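Local coordinates for quinone oxidoreductase (Coxiella burnetii, PDB 3TQH), which binds NADPH and probably uses it to reduce quinones, at residues A[141-146]-A[266-271]; A[220-225]-A[242-247]; A[230-235]-A[254-259]. All coordinates share one frame; numbering follows the deposited sequence.

Contact 1. Residues A[141-146]-A[266-271]. With NDP (NADPH dihydro-nicotinamide-adenine-dinucleotide phosphate), chain B.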
loop_
_atom_site.group_PDB
_atom_site.type_symbol
_atom_site.label_atom_id
_atom_site.label_comp_id
_atom_site.label_asym_id
_atom_site.label_seq_id
_atom_site.Cartn_x
_atom_site.Cartn_y
_atom_site.Cartn_z
ATOM N N ALA A 141 -0.943 4.779 4.837
ATOM C CA ALA A 141 -1.982 5.157 5.789
ATOM C C ALA A 141 -1.443 6.182 6.784
ATOM O O ALA A 141 -2.034 7.239 6.968
ATOM C CB ALA A 141 -2.502 3.928 6.514
ATOM N N LEU A 142 -0.301 5.882 7.396
ATOM C CA LEU A 142 0.262 6.735 8.444
ATOM C C LEU A 142 0.678 8.107 7.917
ATOM O O LEU A 142 0.340 9.140 8.497
ATOM C CB LEU A 142 1.467 6.046 9.090
ATOM C CG LEU A 142 2.049 6.657 10.365
ATOM C CD1 LEU A 142 0.966 6.860 11.442
ATOM C CD2 LEU A 142 3.185 5.781 10.889
ATOM N N GLN A 143 1.408 8.110 6.809
ATOM C CA GLN A 143 1.920 9.348 6.235
ATOM C C GLN A 143 0.814 10.237 5.667
ATOM O O GLN A 143 0.953 11.457 5.645
ATOM C CB GLN A 143 2.983 9.041 5.188
ATOM C CG GLN A 143 4.254 8.456 5.803
ATOM C CD GLN A 143 5.210 7.875 4.780
ATOM O OE1 GLN A 143 5.043 8.062 3.576
ATOM N NE2 GLN A 143 6.222 7.173 5.258
ATOM N N ALA A 144 -0.294 9.631 5.244
ATOM C CA ALA A 144 -1.466 10.391 4.816
ATOM C C ALA A 144 -2.108 11.088 6.011
ATOM O O ALA A 144 -2.412 12.283 5.955
ATOM C CB ALA A 144 -2.470 9.492 4.127
ATOM N N LEU A 145 -2.298 10.346 7.098
ATOM C CA LEU A 145 -2.851 10.922 8.320
ATOM C C LEU A 145 -1.960 12.035 8.872
ATOM O O LEU A 145 -2.477 13.050 9.346
ATOM C CB LEU A 145 -3.107 9.833 9.377
ATOM C CG LEU A 145 -4.289 8.905 9.056
ATOM C CD1 LEU A 145 -4.366 7.723 10.016
ATOM C CD2 LEU A 145 -5.624 9.681 9.066
ATOM N N ASN A 146 -0.636 11.848 8.799
ATOM C CA ASN A 146 0.335 12.872 9.226
ATOM C C ASN A 146 0.318 14.114 8.332
ATOM O O ASN A 146 0.387 15.231 8.823
ATOM C CB ASN A 146 1.767 12.321 9.250
ATOM C CG ASN A 146 2.033 11.369 10.416
ATOM O OD1 ASN A 146 1.205 11.187 11.315
ATOM N ND2 ASN A 146 3.211 10.754 10.397
ATOM N N LEU A 266 0.399 12.608 -2.138
ATOM C CA LEU A 266 1.211 11.777 -1.264
ATOM C C LEU A 266 2.058 10.833 -2.098
ATOM O O LEU A 266 1.537 10.141 -2.978
ATOM C CB LEU A 266 0.337 10.964 -0.306
ATOM C CG LEU A 266 1.095 10.370 0.887
ATOM C CD1 LEU A 266 1.182 11.398 2.005
ATOM C CD2 LEU A 266 0.444 9.093 1.396
ATOM N N LEU A 267 3.363 10.832 -1.825
ATOM C CA LEU A 267 4.280 9.812 -2.322
ATOM C C LEU A 267 4.867 9.090 -1.116
ATOM O O LEU A 267 5.649 9.668 -0.350
ATOM C CB LEU A 267 5.397 10.440 -3.152
ATOM C CG LEU A 267 5.014 10.920 -4.558
ATOM C CD1 LEU A 267 6.059 11.891 -5.089
ATOM C CD2 LEU A 267 4.829 9.738 -5.510
ATOM N N LYS A 268 4.460 7.833 -0.941
ATOM C CA LYS A 268 4.944 6.989 0.146
ATOM C C LYS A 268 6.467 6.938 0.163
ATOM O O LYS A 268 7.093 6.619 -0.845
ATOM C CB LYS A 268 4.385 5.567 -0.001
ATOM C CG LYS A 268 4.978 4.542 0.986
ATOM C CD LYS A 268 5.155 3.176 0.337
ATOM C CE LYS A 268 6.307 3.130 -0.657
ATOM N NZ LYS A 268 6.084 2.085 -1.716
ATOM N N GLN A 269 7.049 7.261 1.314
ATOM C CA GLN A 269 8.486 7.145 1.524
ATOM C C GLN A 269 8.769 6.046 2.545
ATOM O O GLN A 269 7.976 5.829 3.465
ATOM C CB GLN A 269 9.058 8.467 2.040
ATOM C CG GLN A 269 8.939 9.637 1.081
ATOM C CD GLN A 269 9.480 10.922 1.686
ATOM O OE1 GLN A 269 10.597 10.955 2.212
ATOM N NE2 GLN A 269 8.692 11.990 1.617
ATOM N N PHE A 270 9.901 5.364 2.394
ATOM C CA PHE A 270 10.319 4.394 3.399
ATOM C C PHE A 270 10.822 5.108 4.651
ATOM O O PHE A 270 11.716 5.951 4.574
ATOM C CB PHE A 270 11.397 3.446 2.877
ATOM C CG PHE A 270 11.588 2.237 3.752
ATOM C CD1 PHE A 270 10.727 1.149 3.644
ATOM C CD2 PHE A 270 12.586 2.207 4.716
ATOM C CE1 PHE A 270 10.871 0.041 4.458
ATOM C CE2 PHE A 270 12.747 1.092 5.539
ATOM C CZ PHE A 270 11.884 0.008 5.411
ATOM N N ASN A 271 10.234 4.773 5.796
ATOM C CA ASN A 271 10.672 5.316 7.078
ATOM C C ASN A 271 10.885 4.212 8.111
ATOM O O ASN A 271 9.936 3.573 8.568
ATOM C CB ASN A 271 9.673 6.354 7.599
ATOM C CG ASN A 271 10.202 7.110 8.821
ATOM O OD1 ASN A 271 10.345 6.542 9.908
ATOM N ND2 ASN A 271 10.500 8.391 8.639
HETATM P PA NDP B . -7.319 -1.311 -2.733
HETATM O O1A NDP B . -7.434 -2.029 -4.017
HETATM O O2A NDP B . -6.849 -2.202 -1.655
HETATM O O5B NDP B . -8.742 -0.694 -2.313
HETATM C C5B NDP B . -9.912 -1.458 -2.528
HETATM C C4B NDP B . -11.086 -0.823 -1.798
HETATM O O4B NDP B . -11.547 0.290 -2.536
HETATM C C3B NDP B . -12.286 -1.744 -1.624
HETATM O O3B NDP B . -12.394 -2.133 -0.272
HETATM C C2B NDP B . -13.490 -0.926 -2.081
HETATM O O2B NDP B . -14.538 -0.914 -1.137
HETATM C C1B NDP B . -12.914 0.470 -2.250
HETATM N N9A NDP B . -13.527 1.263 -3.326
HETATM C C8A NDP B . -13.504 0.990 -4.671
HETATM N N7A NDP B . -14.156 1.976 -5.321
HETATM C C5A NDP B . -14.593 2.872 -4.414
HETATM C C6A NDP B . -15.313 4.051 -4.551
HETATM N N6A NDP B . -15.686 4.455 -5.754
HETATM N N1A NDP B . -15.637 4.785 -3.433
HETATM C C2A NDP B . -15.235 4.341 -2.181
HETATM N N3A NDP B . -14.512 3.170 -2.043
HETATM C C4A NDP B . -14.200 2.443 -3.151
HETATM O O3 NDP B . -6.365 -0.023 -2.888
HETATM P PN NDP B . -5.286 0.521 -1.817
HETATM O O1N NDP B . -4.116 -0.382 -1.812
HETATM O O2N NDP B . -5.912 0.878 -0.536
HETATM O O5D NDP B . -4.848 1.878 -2.558
HETATM C C5D NDP B . -5.794 2.859 -2.936
HETATM C C4D NDP B . -5.174 3.806 -3.958
HETATM O O4D NDP B . -4.059 4.470 -3.395
HETATM C C3D NDP B . -4.685 3.057 -5.188
HETATM O O3D NDP B . -5.080 3.751 -6.349
HETATM C C2D NDP B . -3.180 3.025 -5.032
HETATM O O2D NDP B . -2.503 2.980 -6.275
HETATM C C1D NDP B . -2.922 4.304 -4.230
HETATM N N1N NDP B . -1.688 4.299 -3.411
HETATM C C2N NDP B . -0.839 5.372 -3.532
HETATM C C3N NDP B . 0.374 5.438 -2.851
HETATM C C7N NDP B . 1.290 6.618 -2.993
HETATM O O7N NDP B . 2.512 6.614 -2.286
HETATM N N7N NDP B . 0.943 7.633 -3.782
HETATM C C4N NDP B . 0.752 4.286 -1.963
HETATM C C5N NDP B . -0.220 3.153 -1.866
HETATM C C6N NDP B . -1.401 3.224 -2.600
HETATM P P2B NDP B . -15.917 -1.699 -1.409
HETATM O O1X NDP B . -16.697 -1.743 -0.119
HETATM O O2X NDP B . -15.630 -3.113 -1.856
HETATM O O3X NDP B . -16.751 -1.011 -2.456
HETATM O O HOH W 1 5.216 10.499 2.621
#
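Gln143, on helix 135-147, grips the backbone of Gln269 with both ends of its side-chain amide, a two-point contact between this helix and the loop that follows strand 262-264 of the Rossmann-type sheet. Gln269 N donates to Gln143 OE1 at 3.1 Å; this donor lies in the amide carbonyl plane, on a lone pair. In return Gln143 NE2 donates a hydrogen bond to Gln269 O at 2.8 Å, and that acceptor is almost coplanar with the amide. Both bonds are nearly straight, 171° and 172°, and together they fix the rotation of the amide. A water adds a further link, donating to Gln143 OE1 at 2.6 Å and to Leu267 O at 3.1 Å. The chain beyond Gln143 CG is extended (chi2 168°), which carries CD out from the helix toward the loop.

Beside this polar pair, Leu266 sends its two methyls to the helix: CD1 lies 3.6 Å from Gln143 O, while CD2 meets Ala144 CB at 4.0 Å.

The loop so held faces the cofactor, in a site where Leu266 and Lys268 are NADPH-binding residues. The nicotinamide carboxamide is read by the loop backbone: NDP N7N donates to Leu266 O, and Lys268 N donates to NDP O7N at 2.7 Å. Further out, on helix 272-283, Glu274 OE1 accepts a second hydrogen bond from Gln143 NE2.

Contact 2. Residues A[220-225]-A[242-247]. With NDP (NADPH dihydro-nicotinamide-adenine-dinucleotide phosphate), chain B; SO4 (sulfate ion), chain C.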
loop_
_atom_site.group_PDB
_atom_site.type_symbol
_atom_site.label_atom_id
_atom_site.label_comp_id
_atom_site.label_asym_id
_atom_site.label_seq_id
_atom_site.Cartn_x
_atom_site.Cartn_y
_atom_site.Cartn_z
ATOM N N ILE A 220 -8.982 11.732 3.620
ATOM C CA ILE A 220 -7.963 10.843 3.085
ATOM C C ILE A 220 -8.571 10.181 1.859
ATOM O O ILE A 220 -9.302 9.191 1.965
ATOM C CB ILE A 220 -7.498 9.775 4.094
ATOM C CG1 ILE A 220 -7.134 10.412 5.449
ATOM C CG2 ILE A 220 -6.303 9.020 3.533
ATOM C CD1 ILE A 220 -6.131 11.563 5.355
ATOM N N ASP A 221 -8.291 10.759 0.696
ATOM C CA ASP A 221 -8.899 10.319 -0.551
ATOM C C ASP A 221 -8.056 9.206 -1.172
ATOM O O ASP A 221 -6.978 9.459 -1.723
ATOM C CB ASP A 221 -9.038 11.491 -1.524
ATOM C CG ASP A 221 -9.378 11.044 -2.926
ATOM O OD1 ASP A 221 -10.145 10.067 -3.066
ATOM O OD2 ASP A 221 -8.881 11.663 -3.895
ATOM N N LEU A 222 -8.553 7.977 -1.073
ATOM C CA LEU A 222 -7.855 6.818 -1.612
ATOM C C LEU A 222 -8.459 6.327 -2.928
ATOM O O LEU A 222 -8.085 5.266 -3.411
ATOM C CB LEU A 222 -7.837 5.699 -0.571
ATOM C CG LEU A 222 -7.088 6.056 0.720
ATOM C CD1 LEU A 222 -7.444 5.088 1.832
ATOM C CD2 LEU A 222 -5.575 6.082 0.472
ATOM N N VAL A 223 -9.377 7.106 -3.510
ATOM C CA VAL A 223 -9.981 6.774 -4.818
ATOM C C VAL A 223 -9.522 7.738 -5.917
ATOM O O VAL A 223 -9.219 7.318 -7.028
ATOM C CB VAL A 223 -11.528 6.769 -4.753
ATOM C CG1 VAL A 223 -12.128 6.424 -6.119
ATOM C CG2 VAL A 223 -12.004 5.791 -3.690
ATOM N N GLY A 224 -9.475 9.025 -5.609
ATOM C CA GLY A 224 -9.037 10.025 -6.569
ATOM C C GLY A 224 -10.090 10.278 -7.635
ATOM O O GLY A 224 -11.265 9.914 -7.477
ATOM N N GLY A 225 -9.665 10.895 -8.731
ATOM C CA GLY A 225 -10.577 11.226 -9.813
ATOM C C GLY A 225 -11.698 12.094 -9.281
ATOM O O GLY A 225 -11.464 12.986 -8.469
ATOM N N VAL A 242 -5.992 15.013 1.332
ATOM C CA VAL A 242 -4.812 14.276 0.906
ATOM C C VAL A 242 -5.267 13.253 -0.122
ATOM O O VAL A 242 -5.845 12.219 0.228
ATOM C CB VAL A 242 -4.129 13.566 2.083
ATOM C CG1 VAL A 242 -2.895 12.826 1.605
ATOM C CG2 VAL A 242 -3.763 14.579 3.166
ATOM N N SER A 243 -5.019 13.556 -1.393
ATOM C CA SER A 243 -5.419 12.674 -2.479
ATOM C C SER A 243 -4.254 11.766 -2.839
ATOM O O SER A 243 -3.249 12.225 -3.374
ATOM C CB SER A 243 -5.889 13.485 -3.691
ATOM O OG SER A 243 -6.692 12.683 -4.542
ATOM N N VAL A 244 -4.410 10.474 -2.540
ATOM C CA VAL A 244 -3.305 9.508 -2.520
ATOM C C VAL A 244 -2.940 8.898 -3.892
ATOM O O VAL A 244 -1.754 8.701 -4.167
ATOM C CB VAL A 244 -3.585 8.390 -1.469
ATOM C CG1 VAL A 244 -2.531 7.285 -1.519
ATOM C CG2 VAL A 244 -3.650 8.995 -0.072
ATOM N N PRO A 245 -3.939 8.587 -4.750
ATOM C CA PRO A 245 -3.548 8.131 -6.085
ATOM C C PRO A 245 -2.852 9.245 -6.844
ATOM O O PRO A 245 -3.363 10.369 -6.911
ATOM C CB PRO A 245 -4.878 7.748 -6.750
ATOM C CG PRO A 245 -5.840 7.577 -5.630
ATOM C CD PRO A 245 -5.398 8.537 -4.566
ATOM N N THR A 246 -1.683 8.935 -7.392
ATOM C CA THR A 246 -0.793 9.948 -7.946
ATOM C C THR A 246 -1.270 10.534 -9.271
ATOM O O THR A 246 -0.986 11.691 -9.572
ATOM C CB THR A 246 0.623 9.366 -8.153
ATOM O OG1 THR A 246 0.538 8.202 -8.981
ATOM C CG2 THR A 246 1.258 8.991 -6.806
ATOM N N ILE A 247 -1.992 9.747 -10.063
ATOM C CA ILE A 247 -2.346 10.164 -11.419
ATOM C C ILE A 247 -3.301 11.365 -11.472
ATOM O O ILE A 247 -3.217 12.169 -12.397
ATOM C CB ILE A 247 -2.938 8.995 -12.234
ATOM C CG1 ILE A 247 -2.949 9.342 -13.728
ATOM C CG2 ILE A 247 -4.332 8.633 -11.738
ATOM C CD1 ILE A 247 -3.139 8.145 -14.620
HETATM P PA NDP B . -7.319 -1.311 -2.733
HETATM O O1A NDP B . -7.434 -2.029 -4.017
HETATM O O2A NDP B . -6.849 -2.202 -1.655
HETATM O O5B NDP B . -8.742 -0.694 -2.313
HETATM C C5B NDP B . -9.912 -1.458 -2.528
HETATM C C4B NDP B . -11.086 -0.823 -1.798
HETATM O O4B NDP B . -11.547 0.290 -2.536
HETATM C C3B NDP B . -12.286 -1.744 -1.624
HETATM O O3B NDP B . -12.394 -2.133 -0.272
HETATM C C2B NDP B . -13.490 -0.926 -2.081
HETATM O O2B NDP B . -14.538 -0.914 -1.137
HETATM C C1B NDP B . -12.914 0.470 -2.250
HETATM N N9A NDP B . -13.527 1.263 -3.326
HETATM C C8A NDP B . -13.504 0.990 -4.671
HETATM N N7A NDP B . -14.156 1.976 -5.321
HETATM C C5A NDP B . -14.593 2.872 -4.414
HETATM C C6A NDP B . -15.313 4.051 -4.551
HETATM N N6A NDP B . -15.686 4.455 -5.754
HETATM N N1A NDP B . -15.637 4.785 -3.433
HETATM C C2A NDP B . -15.235 4.341 -2.181
HETATM N N3A NDP B . -14.512 3.170 -2.043
HETATM C C4A NDP B . -14.200 2.443 -3.151
HETATM O O3 NDP B . -6.365 -0.023 -2.888
HETATM P PN NDP B . -5.286 0.521 -1.817
HETATM O O1N NDP B . -4.116 -0.382 -1.812
HETATM O O2N NDP B . -5.912 0.878 -0.536
HETATM O O5D NDP B . -4.848 1.878 -2.558
HETATM C C5D NDP B . -5.794 2.859 -2.936
HETATM C C4D NDP B . -5.174 3.806 -3.958
HETATM O O4D NDP B . -4.059 4.470 -3.395
HETATM C C3D NDP B . -4.685 3.057 -5.188
HETATM O O3D NDP B . -5.080 3.751 -6.349
HETATM C C2D NDP B . -3.180 3.025 -5.032
HETATM O O2D NDP B . -2.503 2.980 -6.275
HETATM C C1D NDP B . -2.922 4.304 -4.230
HETATM N N1N NDP B . -1.688 4.299 -3.411
HETATM C C2N NDP B . -0.839 5.372 -3.532
HETATM C C3N NDP B . 0.374 5.438 -2.851
HETATM C C7N NDP B . 1.290 6.618 -2.993
HETATM O O7N NDP B . 2.512 6.614 -2.286
HETATM N N7N NDP B . 0.943 7.633 -3.782
HETATM C C4N NDP B . 0.752 4.286 -1.963
HETATM C C5N NDP B . -0.220 3.153 -1.866
HETATM C C6N NDP B . -1.401 3.224 -2.600
HETATM P P2B NDP B . -15.917 -1.699 -1.409
HETATM O O1X NDP B . -16.697 -1.743 -0.119
HETATM O O2X NDP B . -15.630 -3.113 -1.856
HETATM O O3X NDP B . -16.751 -1.011 -2.456
HETATM S S SO4 C . -0.035 5.153 -7.450
HETATM O O1 SO4 C . 0.385 4.269 -6.362
HETATM O O2 SO4 C . -0.902 6.215 -6.946
HETATM O O3 SO4 C . 1.141 5.737 -8.084
HETATM O O4 SO4 C . -0.755 4.381 -8.452
#
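Asp221 and Ser243 meet because each has its first side-chain atom beyond CB anti to its own backbone N: chi1 is 168° for Asp221 CG and -160° for Ser243 OG. The hydroxyl then donates to Asp221 OD2 at 2.5 Å, on the anti side and somewhat out of the carboxylate plane. The other oxygen, Asp221 OD1, takes two backbone donors from the same face of its plane, Val223 N from well above it and Gly224 N at 2.8 Å on the syn side, less tilted. The first bond closes an Asx turn, the second extends it to an Asx motif, and both hold the carboxylate over the turn after the strand.

Parallel pairing joins the backbones: Asp221 N donates to Val242 O, and Val244 N to Asp221 O at 2.9 Å. Past it, Leu222 and Val244 lie side by side, CD2 against CG2 at 3.5 Å, and Pro245 CD packs on Asp221 O.

At these strand ends, where a Rossmann fold binds its nucleotide, Val244 O accepts from NDP N7N and Val244 CG1 sits 3.3 Å from NDP C2N. Strands 216-221 and 239-243 are neighbours in the parallel sheet, flanked by 155-158 and the edge strand 262-264, and helix 135-147 covers the face bearing Ile220 and Val242.

Contact 3. Residues A[230-235]-A[254-259]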
loop_
_atom_site.group_PDB
_atom_site.type_symbol
_atom_site.label_atom_id
_atom_site.label_comp_id
_atom_site.label_asym_id
_atom_site.label_seq_id
_atom_site.Cartn_x
_atom_site.Cartn_y
_atom_site.Cartn_z
ATOM N N GLN A 230 -15.085 15.675 -5.654
ATOM C CA GLN A 230 -16.326 15.832 -4.901
ATOM C C GLN A 230 -16.054 16.065 -3.416
ATOM O O GLN A 230 -16.768 16.823 -2.776
ATOM C CB GLN A 230 -17.223 14.593 -5.076
ATOM C CG GLN A 230 -18.174 14.645 -6.267
ATOM C CD GLN A 230 -19.631 14.781 -5.832
ATOM O OE1 GLN A 230 -20.239 13.816 -5.353
ATOM N NE2 GLN A 230 -20.197 15.977 -5.994
ATOM N N SER A 231 -15.018 15.416 -2.882
ATOM C CA SER A 231 -14.711 15.462 -1.448
ATOM C C SER A 231 -14.347 16.859 -0.955
ATOM O O SER A 231 -14.519 17.165 0.214
ATOM C CB SER A 231 -13.569 14.496 -1.114
ATOM O OG SER A 231 -13.898 13.167 -1.491
ATOM N N ILE A 232 -13.844 17.696 -1.857
ATOM C CA ILE A 232 -13.494 19.075 -1.537
ATOM C C ILE A 232 -14.685 19.855 -0.940
ATOM O O ILE A 232 -14.497 20.677 -0.042
ATOM C CB ILE A 232 -12.955 19.805 -2.793
ATOM C CG1 ILE A 232 -11.663 19.135 -3.292
ATOM C CG2 ILE A 232 -12.694 21.275 -2.498
ATOM C CD1 ILE A 232 -11.293 19.502 -4.702
ATOM N N ASP A 233 -15.898 19.574 -1.423
ATOM C CA ASP A 233 -17.112 20.264 -0.961
ATOM C C ASP A 233 -17.474 20.029 0.518
ATOM O O ASP A 233 -18.258 20.791 1.084
ATOM C CB ASP A 233 -18.318 19.860 -1.818
ATOM C CG ASP A 233 -18.233 20.373 -3.256
ATOM O OD1 ASP A 233 -17.653 21.460 -3.485
ATOM O OD2 ASP A 233 -18.774 19.684 -4.159
ATOM N N CYS A 234 -16.932 18.981 1.139
ATOM C CA CYS A 234 -17.264 18.676 2.534
ATOM C C CYS A 234 -16.213 19.182 3.532
ATOM O O CYS A 234 -16.410 19.086 4.738
ATOM C CB CYS A 234 -17.529 17.173 2.716
ATOM S SG CYS A 234 -16.075 16.094 2.740
ATOM N N LEU A 235 -15.118 19.748 3.031
ATOM C CA LEU A 235 -14.068 20.289 3.893
ATOM C C LEU A 235 -14.493 21.564 4.603
ATOM O O LEU A 235 -15.164 22.411 4.016
ATOM C CB LEU A 235 -12.815 20.618 3.077
ATOM C CG LEU A 235 -12.016 19.481 2.459
ATOM C CD1 LEU A 235 -10.882 20.079 1.649
ATOM C CD2 LEU A 235 -11.487 18.544 3.532
ATOM N N GLU A 254 -5.569 21.263 -7.821
ATOM C CA GLU A 254 -5.980 22.459 -8.555
ATOM C C GLU A 254 -7.428 22.848 -8.244
ATOM O O GLU A 254 -7.706 24.013 -7.954
ATOM C CB GLU A 254 -5.764 22.277 -10.066
ATOM C CG GLU A 254 -6.256 23.424 -10.952
ATOM C CD GLU A 254 -5.645 24.787 -10.609
ATOM O OE1 GLU A 254 -4.637 24.836 -9.869
ATOM O OE2 GLU A 254 -6.173 25.818 -11.098
ATOM N N VAL A 255 -8.346 21.887 -8.277
ATOM C CA VAL A 255 -9.749 22.195 -7.969
ATOM C C VAL A 255 -9.890 22.649 -6.517
ATOM O O VAL A 255 -10.665 23.551 -6.226
ATOM C CB VAL A 255 -10.707 21.011 -8.258
ATOM C CG1 VAL A 255 -12.128 21.333 -7.785
ATOM C CG2 VAL A 255 -10.715 20.693 -9.747
ATOM N N ALA A 256 -9.127 22.041 -5.615
ATOM C CA ALA A 256 -9.105 22.477 -4.220
ATOM C C ALA A 256 -8.664 23.940 -4.117
ATOM O O ALA A 256 -9.323 24.751 -3.456
ATOM C CB ALA A 256 -8.195 21.583 -3.394
ATOM N N LYS A 257 -7.563 24.274 -4.788
ATOM C CA LYS A 257 -7.059 25.650 -4.819
ATOM C C LYS A 257 -8.141 26.619 -5.288
ATOM O O LYS A 257 -8.282 27.707 -4.735
ATOM C CB LYS A 257 -5.821 25.757 -5.727
ATOM C CG LYS A 257 -5.246 27.176 -5.902
ATOM C CD LYS A 257 -4.578 27.336 -7.268
ATOM C CE LYS A 257 -4.007 28.729 -7.461
ATOM N NZ LYS A 257 -3.086 28.816 -8.648
ATOM N N GLN A 258 -8.901 26.220 -6.305
ATOM C CA GLN A 258 -9.974 27.064 -6.846
ATOM C C GLN A 258 -11.128 27.216 -5.854
ATOM O O GLN A 258 -11.783 28.252 -5.817
ATOM C CB GLN A 258 -10.476 26.514 -8.186
ATOM C CG GLN A 258 -9.470 26.670 -9.326
ATOM C CD GLN A 258 -9.869 25.906 -10.586
ATOM O OE1 GLN A 258 -10.359 24.775 -10.523
ATOM N NE2 GLN A 258 -9.649 26.524 -11.741
ATOM N N LYS A 259 -11.357 26.186 -5.041
ATOM C CA LYS A 259 -12.332 26.270 -3.945
ATOM C C LYS A 259 -11.717 26.890 -2.686
ATOM O O LYS A 259 -12.369 26.942 -1.649
ATOM C CB LYS A 259 -12.883 24.885 -3.596
ATOM C CG LYS A 259 -13.490 24.102 -4.768
ATOM C CD LYS A 259 -14.975 24.382 -4.982
ATOM C CE LYS A 259 -15.636 23.246 -5.758
ATOM N NZ LYS A 259 -16.983 23.621 -6.272
#
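Ile232, in segment 230-235, points toward helix 249-258 and divides its contacts between two branches. Its CG1 is anti to the carbonyl carbon (chi1 -63°), and the chain runs on extended to CD1, which reaches the neighbouring helix. There CD1 touches Val255 CG1 at 3.7 Å and Ala256 CB at 4.0 Å. The same methyl comes within 3.5 Å of Ala256 N, so it rests on the helix backbone as well as on the side chains. Ile232 and Val255 cross obliquely, and the Val255 branch that meets CD1 is the one anti to its own backbone N.

The shorter branch of Ile232 serves a different partner. Its CG2 lies 3.7 Å from Lys259 CG, with Lys259 CB almost as near, and the root of the lysine thus packs on the isoleucine. Beyond that, the lysine chain bends at chi2 (-89°), which turns CD, while the remaining chain is extended and leads the amino group to Asp233. Lysine and aspartate also lie aslant to one another: Asp233 OD1 is 3.5 Å from Lys259 CE and forms a salt bridge to Lys259 NZ at 3.6 Å. At this length the pairing is a loose one, between two exposed residues on the outer edge of the contact, whereas Ile232 and Ala256 are buried.

The contact is plain packing, remote from the cofactor site. It joins successive helices of the Rossmann-type domain, each following a strand of the parallel sheet: helix 225-231 comes after strand 216-221, and helix 249-258 after strand 239-243. On its inner side, the residues flanking Ile232 lead back to the sheet, with Ser231, Cys234 and Leu235 resting on Val219 of strand 216-221.

Contacts 1 and 2 both touch NADPH and each other: Ile220 CD1 packs against Ala144 O, and Thr246 meets Leu267. Their loops share the cofactor's carboxamide nitrogen, which donates to Leu266 O in contact 1 and to Val244 O in contact 2. Contact 2 is the buried core of the three, built on strand pairing and an enclosed carboxylate; contact 1 is partly buried and relies on an amide reading a loop backbone. Contact 3 uses the helices that follow the two strands of contact 2, about 13 Å away between centres. Lying farther from the chain's centre, it has no hydrogen bonds across it and relies on apolar packing and a long salt bridge.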